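Local coordinates for In2-1 family protein, glutathione transferase lambda3 (PDB 4PQI) that binds glutathione in a GST fold and, as a monomeric Lambda-class plant glutathione transferase, probably works as a thiol transferase, at residues A[8-13]-A[218-223]; A[139-143]-A[235-239]. The contacts are given in a common frame with arbitrary orientation. Residues are numbered along the deposited sequence.

Interaction 1 (A[8-13]-A[218-223]); sequences DKSVPE and IEAYKQ
Asp8 to Glu13 run as an irregular, mostly extended chain just after helix 4-7, passing the first turn of the short helix 219-222, for which Ile218 is the N-cap residue. Ser10 faces Ala220 (CA to CA 5.5 Å) and Pro12 faces Gln223 (CA to CA 7.4 Å). The main direct bond comes from Asp8, chi1 t: Ala220 N donates to Asp8 OD2 at 2.8 Å, so the carboxylate takes up an NH at the open amino end of the helix. One water extends this, donating to Asp8 OD2 (2.9 Å) and accepting from Glu219 N (2.7 Å). The other carboxylate oxygen turns back on its own chain: Asp8 OD1 accepts from Ser10 N (3.0 Å), an Asx turn, and from Ser10 OG (3.0 Å). Packing is light, with Asp8 OD1 3.4 Å from Ala220 CB and Ser10 OG 3.9 Å from Glu219 CB. The extended Gln223 side chain, chi1 m and chi2 t, lies beside the Val11-Pro12 backbone. Glu13 instead salt-bridges Arg51 of helix 42-54, and Asp8 also touches Phe53 there. The Asx-turn aspartate thus accepts from the first turn of a C-terminal-domain helix, beside helix 42-54 of the thioredoxin-like domain, at the domain interface of a GST fold.

Interaction 2 (A[139-143]-A[235-239]); sequences YTAFK and YKKRF
An aromatic cluster of Tyr139, Phe142, Tyr235 and Phe239 joins the end of helix 228-239 to the loop following helix 118-139, within the all-helical C-terminal half of the GST fold. The 139-143 backbone is an irregular turn, psi near zero at Thr140, Ala141 and Lys143 and Phe142 closer to helical values, while 235-239 is helical, with Phe239 N bonded to Tyr235 O at 2.9 Å. Phe142 and Phe239 come closest in the backbone, CA to CA 7.2 Å.

Phe239 has the most surface covered. Its chi1 is m, its CB points toward the loop, and its ring offers a face to the edge of Phe142, also m: a T-shaped pair with centroids 4.9 Å apart and planes at 63°. Phe142 CD2 also packs on Phe239 CB at 3.5 Å. Tyr139 comes next. Its CB leaves sideways with chi1 m, yet the ring reaches across, bringing Tyr139 CD1 to 3.5 Å from Phe239 CZ; these two rings meet obliquely, centroids 5.6 Å apart. Phe192 of helix 177-197 packs edge-to-face with both Phe142 and Tyr235, and Tyr139 rests on Phe185 and Leu189 of the same helix. At the margin, Lys143 NZ makes a weak hydrogen bond to Phe239 O (3.5 Å). Tyr139 and Tyr235, their ring planes at 80°, close the cluster through a short hydrogen bond between Tyr139 OH and Tyr235 OH, 2.6 Å long.

The two contacts sit on opposite sides of the chain's centre, their centres about 30 Å apart and their nearest atoms about 11 Å apart, so neither touches the other. Along the chain the segments come in the order 8-13, 139-143, 218-223, 235-239, so the connections cross. Helices 219-222 and 228-239 are consecutive: the C-terminal end of the chain first meets the N-terminal segment in interaction 1, then runs on to the loop after helix 118-139 in interaction 2. One contact therefore ties this region to the N-terminal segment beside helix 42-54, the other packs it within the helical domain. In interaction 2 the side chain of Tyr235 lies about 8 Å from the bound glutathione.

Interaction 1 (A[8-13]-A[218-223])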
loop_
_atom_site.group_PDB
_atom_site.type_symbol
_atom_site.label_atom_id
_atom_site.label_comp_id
_atom_site.label_asym_id
_atom_site.label_seq_id
_atom_site.Cartn_x
_atom_site.Cartn_y
_atom_site.Cartn_z
ATOM N N ASP A 8 -12.385 6.473 9.863
ATOM C CA ASP A 8 -12.468 5.799 8.563
ATOM C C ASP A 8 -13.790 6.092 7.840
ATOM O O ASP A 8 -14.857 5.898 8.397
ATOM C CB ASP A 8 -12.332 4.293 8.818
ATOM C CG ASP A 8 -12.154 3.480 7.559
ATOM O OD1 ASP A 8 -12.233 4.030 6.439
ATOM O OD2 ASP A 8 -11.930 2.261 7.701
ATOM N N LYS A 9 -13.722 6.546 6.594
ATOM C CA LYS A 9 -14.940 6.883 5.860
ATOM C C LYS A 9 -15.304 5.843 4.800
ATOM O O LYS A 9 -16.195 6.067 3.981
ATOM C CB LYS A 9 -14.845 8.282 5.239
ATOM C CG LYS A 9 -15.179 9.421 6.204
ATOM C CD LYS A 9 -16.654 9.456 6.521
ATOM C CE LYS A 9 -16.988 10.544 7.526
ATOM N NZ LYS A 9 -18.440 10.533 7.873
ATOM N N SER A 10 -14.627 4.700 4.837
ATOM C CA SER A 10 -14.840 3.646 3.847
ATOM C C SER A 10 -16.153 2.926 4.074
ATOM O O SER A 10 -16.655 2.857 5.191
ATOM C CB SER A 10 -13.702 2.619 3.886
ATOM O OG SER A 10 -13.769 1.859 5.086
ATOM N N VAL A 11 -16.699 2.380 2.995
ATOM C CA VAL A 11 -17.852 1.494 3.075
ATOM C C VAL A 11 -17.520 0.173 2.363
ATOM O O VAL A 11 -16.606 0.130 1.529
ATOM C CB VAL A 11 -19.098 2.149 2.441
ATOM C CG1 VAL A 11 -19.544 3.354 3.270
ATOM C CG2 VAL A 11 -18.822 2.556 0.993
ATOM N N PRO A 12 -18.233 -0.914 2.714
ATOM C CA PRO A 12 -18.127 -2.180 1.977
ATOM C C PRO A 12 -18.309 -1.940 0.484
ATOM O O PRO A 12 -19.145 -1.129 0.082
ATOM C CB PRO A 12 -19.289 -3.009 2.543
ATOM C CG PRO A 12 -19.432 -2.521 3.919
ATOM C CD PRO A 12 -19.105 -1.047 3.891
ATOM N N GLU A 13 -17.506 -2.616 -0.327
ATOM C CA GLU A 13 -17.511 -2.354 -1.752
ATOM C C GLU A 13 -17.524 -3.650 -2.558
ATOM O O GLU A 13 -16.751 -4.568 -2.293
ATOM C CB GLU A 13 -16.290 -1.518 -2.109
ATOM C CG GLU A 13 -16.207 -1.108 -3.555
ATOM C CD GLU A 13 -15.032 -0.186 -3.808
ATOM O OE1 GLU A 13 -14.964 0.400 -4.912
ATOM O OE2 GLU A 13 -14.173 -0.060 -2.907
ATOM N N ILE A 218 -8.587 -1.441 10.987
ATOM C CA ILE A 218 -9.148 -0.425 10.118
ATOM C C ILE A 218 -9.798 -1.032 8.874
ATOM O O ILE A 218 -9.130 -1.662 8.057
ATOM C CB ILE A 218 -8.068 0.602 9.732
ATOM C CG1 ILE A 218 -7.425 1.185 10.999
ATOM C CG2 ILE A 218 -8.651 1.693 8.833
ATOM C CD1 ILE A 218 -6.202 2.017 10.730
ATOM N N GLU A 219 -11.106 -0.829 8.745
ATOM C CA GLU A 219 -11.890 -1.383 7.640
ATOM C C GLU A 219 -11.335 -1.003 6.266
ATOM O O GLU A 219 -11.320 -1.826 5.352
ATOM C CB GLU A 219 -13.348 -0.932 7.742
ATOM C CG GLU A 219 -14.079 -1.454 8.967
ATOM C CD GLU A 219 -14.133 -2.970 9.003
ATOM O OE1 GLU A 219 -14.103 -3.596 7.919
ATOM O OE2 GLU A 219 -14.192 -3.539 10.115
ATOM N N ALA A 220 -10.887 0.240 6.126
ATOM C CA ALA A 220 -10.346 0.711 4.856
ATOM C C ALA A 220 -9.215 -0.206 4.386
ATOM O O ALA A 220 -9.105 -0.513 3.199
ATOM C CB ALA A 220 -9.851 2.140 4.993
ATOM N N TYR A 221 -8.390 -0.654 5.329
ATOM C CA TYR A 221 -7.307 -1.573 5.005
ATOM C C TYR A 221 -7.781 -3.010 4.780
ATOM O O TYR A 221 -7.380 -3.628 3.801
ATOM C CB TYR A 221 -6.221 -1.553 6.078
ATOM C CG TYR A 221 -5.192 -2.663 5.928
ATOM C CD1 TYR A 221 -4.410 -2.766 4.781
ATOM C CD2 TYR A 221 -5.002 -3.601 6.937
ATOM C CE1 TYR A 221 -3.464 -3.771 4.644
ATOM C CE2 TYR A 221 -4.074 -4.609 6.807
ATOM C CZ TYR A 221 -3.302 -4.687 5.657
ATOM O OH TYR A 221 -2.374 -5.695 5.534
ATOM N N LYS A 222 -8.611 -3.535 5.689
ATOM C CA LYS A 222 -9.020 -4.938 5.644
ATOM C C LYS A 222 -9.646 -5.306 4.307
ATOM O O LYS A 222 -9.370 -6.377 3.767
ATOM C CB LYS A 222 -9.988 -5.274 6.789
ATOM C CG LYS A 222 -9.331 -5.324 8.161
ATOM C CD LYS A 222 -10.272 -5.907 9.213
ATOM C CE LYS A 222 -11.444 -4.987 9.460
ATOM N NZ LYS A 222 -12.304 -5.439 10.588
ATOM N N GLN A 223 -10.473 -4.398 3.783
ATOM C CA GLN A 223 -11.103 -4.524 2.471
ATOM C C GLN A 223 -10.136 -4.761 1.303
ATOM O O GLN A 223 -10.563 -5.201 0.243
ATOM C CB GLN A 223 -11.934 -3.267 2.170
ATOM C CG GLN A 223 -13.099 -3.059 3.102
ATOM C CD GLN A 223 -13.926 -1.846 2.747
ATOM O OE1 GLN A 223 -13.778 -1.272 1.665
ATOM N NE2 GLN A 223 -14.808 -1.443 3.662
HETATM O O HOH W 1 -12.212 1.083 10.312
#

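Interaction 2 (A[139-143]-A[235-239])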
loop_
_atom_site.group_PDB
_atom_site.type_symbol
_atom_site.label_atom_id
_atom_site.label_comp_id
_atom_site.label_asym_id
_atom_site.label_seq_id
_atom_site.Cartn_x
_atom_site.Cartn_y
_atom_site.Cartn_z
ATOM N N TYR A 139 13.562 -7.755 0.323
ATOM C CA TYR A 139 13.319 -8.552 -0.879
ATOM C C TYR A 139 14.584 -9.148 -1.496
ATOM O O TYR A 139 14.508 -10.029 -2.351
ATOM C CB TYR A 139 12.498 -7.768 -1.911
ATOM C CG TYR A 139 11.020 -7.727 -1.577
ATOM C CD1 TYR A 139 10.171 -8.749 -1.984
ATOM C CD2 TYR A 139 10.472 -6.677 -0.844
ATOM C CE1 TYR A 139 8.821 -8.719 -1.687
ATOM C CE2 TYR A 139 9.113 -6.647 -0.528
ATOM C CZ TYR A 139 8.296 -7.672 -0.958
ATOM O OH TYR A 139 6.951 -7.666 -0.663
ATOM N N THR A 140 15.747 -8.695 -1.046
ATOM C CA THR A 140 17.006 -9.286 -1.490
ATOM C C THR A 140 17.629 -10.165 -0.406
ATOM O O THR A 140 18.792 -10.550 -0.506
ATOM C CB THR A 140 18.029 -8.205 -1.913
ATOM O OG1 THR A 140 18.271 -7.309 -0.818
ATOM C CG2 THR A 140 17.506 -7.408 -3.096
ATOM N N ALA A 141 16.856 -10.485 0.626
ATOM C CA ALA A 141 17.397 -11.215 1.777
ATOM C C ALA A 141 17.030 -12.708 1.802
ATOM O O ALA A 141 17.497 -13.456 2.672
ATOM C CB ALA A 141 16.953 -10.545 3.065
ATOM N N PHE A 142 16.209 -13.135 0.845
ATOM C CA PHE A 142 15.602 -14.462 0.892
ATOM C C PHE A 142 16.605 -15.594 0.815
ATOM O O PHE A 142 16.342 -16.688 1.317
ATOM C CB PHE A 142 14.532 -14.617 -0.190
ATOM C CG PHE A 142 13.428 -13.617 -0.082
ATOM C CD1 PHE A 142 12.976 -13.200 1.159
ATOM C CD2 PHE A 142 12.867 -13.062 -1.216
ATOM C CE1 PHE A 142 11.971 -12.263 1.262
ATOM C CE2 PHE A 142 11.859 -12.119 -1.121
ATOM C CZ PHE A 142 11.411 -11.719 0.116
ATOM N N LYS A 143 17.757 -15.340 0.202
ATOM C CA LYS A 143 18.761 -16.395 0.039
ATOM C C LYS A 143 19.825 -16.400 1.139
ATOM O O LYS A 143 20.739 -17.214 1.109
ATOM C CB LYS A 143 19.422 -16.326 -1.346
ATOM C CG LYS A 143 18.493 -16.697 -2.499
ATOM C CD LYS A 143 19.269 -16.970 -3.784
ATOM C CE LYS A 143 18.342 -17.303 -4.950
ATOM N NZ LYS A 143 17.547 -16.122 -5.407
ATOM N N TYR A 235 5.329 -15.711 -4.427
ATOM C CA TYR A 235 6.660 -15.335 -3.938
ATOM C C TYR A 235 7.697 -16.461 -3.997
ATOM O O TYR A 235 8.888 -16.208 -4.204
ATOM C CB TYR A 235 6.590 -14.773 -2.520
ATOM C CG TYR A 235 6.307 -13.285 -2.461
ATOM C CD1 TYR A 235 5.827 -12.600 -3.570
ATOM C CD2 TYR A 235 6.537 -12.565 -1.294
ATOM C CE1 TYR A 235 5.565 -11.240 -3.508
ATOM C CE2 TYR A 235 6.273 -11.222 -1.219
ATOM C CZ TYR A 235 5.796 -10.558 -2.328
ATOM O OH TYR A 235 5.539 -9.211 -2.247
ATOM N N LYS A 236 7.249 -17.697 -3.791
ATOM C CA LYS A 236 8.115 -18.846 -4.009
ATOM C C LYS A 236 8.579 -18.898 -5.475
ATOM O O LYS A 236 9.758 -19.144 -5.763
ATOM C CB LYS A 236 7.405 -20.148 -3.617
ATOM C CG LYS A 236 7.152 -20.300 -2.117
ATOM C CD LYS A 236 6.928 -21.770 -1.708
ATOM C CE LYS A 236 5.542 -22.265 -2.082
ATOM N NZ LYS A 236 5.266 -23.626 -1.520
ATOM N N LYS A 237 7.653 -18.654 -6.398
ATOM C CA LYS A 237 7.975 -18.732 -7.816
ATOM C C LYS A 237 8.850 -17.556 -8.233
ATOM O O LYS A 237 9.695 -17.684 -9.118
ATOM C CB LYS A 237 6.702 -18.788 -8.666
ATOM C CG LYS A 237 5.865 -20.044 -8.451
ATOM C CD LYS A 237 4.899 -20.282 -9.605
ATOM C CE LYS A 237 4.107 -19.022 -9.940
ATOM N NZ LYS A 237 3.139 -19.258 -11.049
ATOM N N ARG A 238 8.656 -16.419 -7.570
ATOM C CA ARG A 238 9.363 -15.190 -7.919
ATOM C C ARG A 238 10.784 -15.121 -7.342
ATOM O O ARG A 238 11.689 -14.590 -7.985
ATOM C CB ARG A 238 8.532 -13.966 -7.507
ATOM C CG ARG A 238 9.193 -12.613 -7.731
ATOM C CD ARG A 238 9.602 -12.411 -9.185
ATOM N NE ARG A 238 10.118 -11.066 -9.454
ATOM C CZ ARG A 238 11.343 -10.652 -9.140
ATOM N NH1 ARG A 238 12.188 -11.469 -8.524
ATOM N NH2 ARG A 238 11.721 -9.412 -9.427
ATOM N N PHE A 239 10.990 -15.675 -6.146
ATOM C CA PHE A 239 12.269 -15.498 -5.454
ATOM C C PHE A 239 13.026 -16.785 -5.137
ATOM O O PHE A 239 14.184 -16.732 -4.723
ATOM C CB PHE A 239 12.087 -14.687 -4.160
ATOM C CG PHE A 239 11.383 -13.379 -4.357
ATOM C CD1 PHE A 239 12.031 -12.312 -4.965
ATOM C CD2 PHE A 239 10.069 -13.217 -3.940
ATOM C CE1 PHE A 239 11.375 -11.099 -5.154
ATOM C CE2 PHE A 239 9.411 -12.017 -4.126
ATOM C CZ PHE A 239 10.065 -10.953 -4.731
#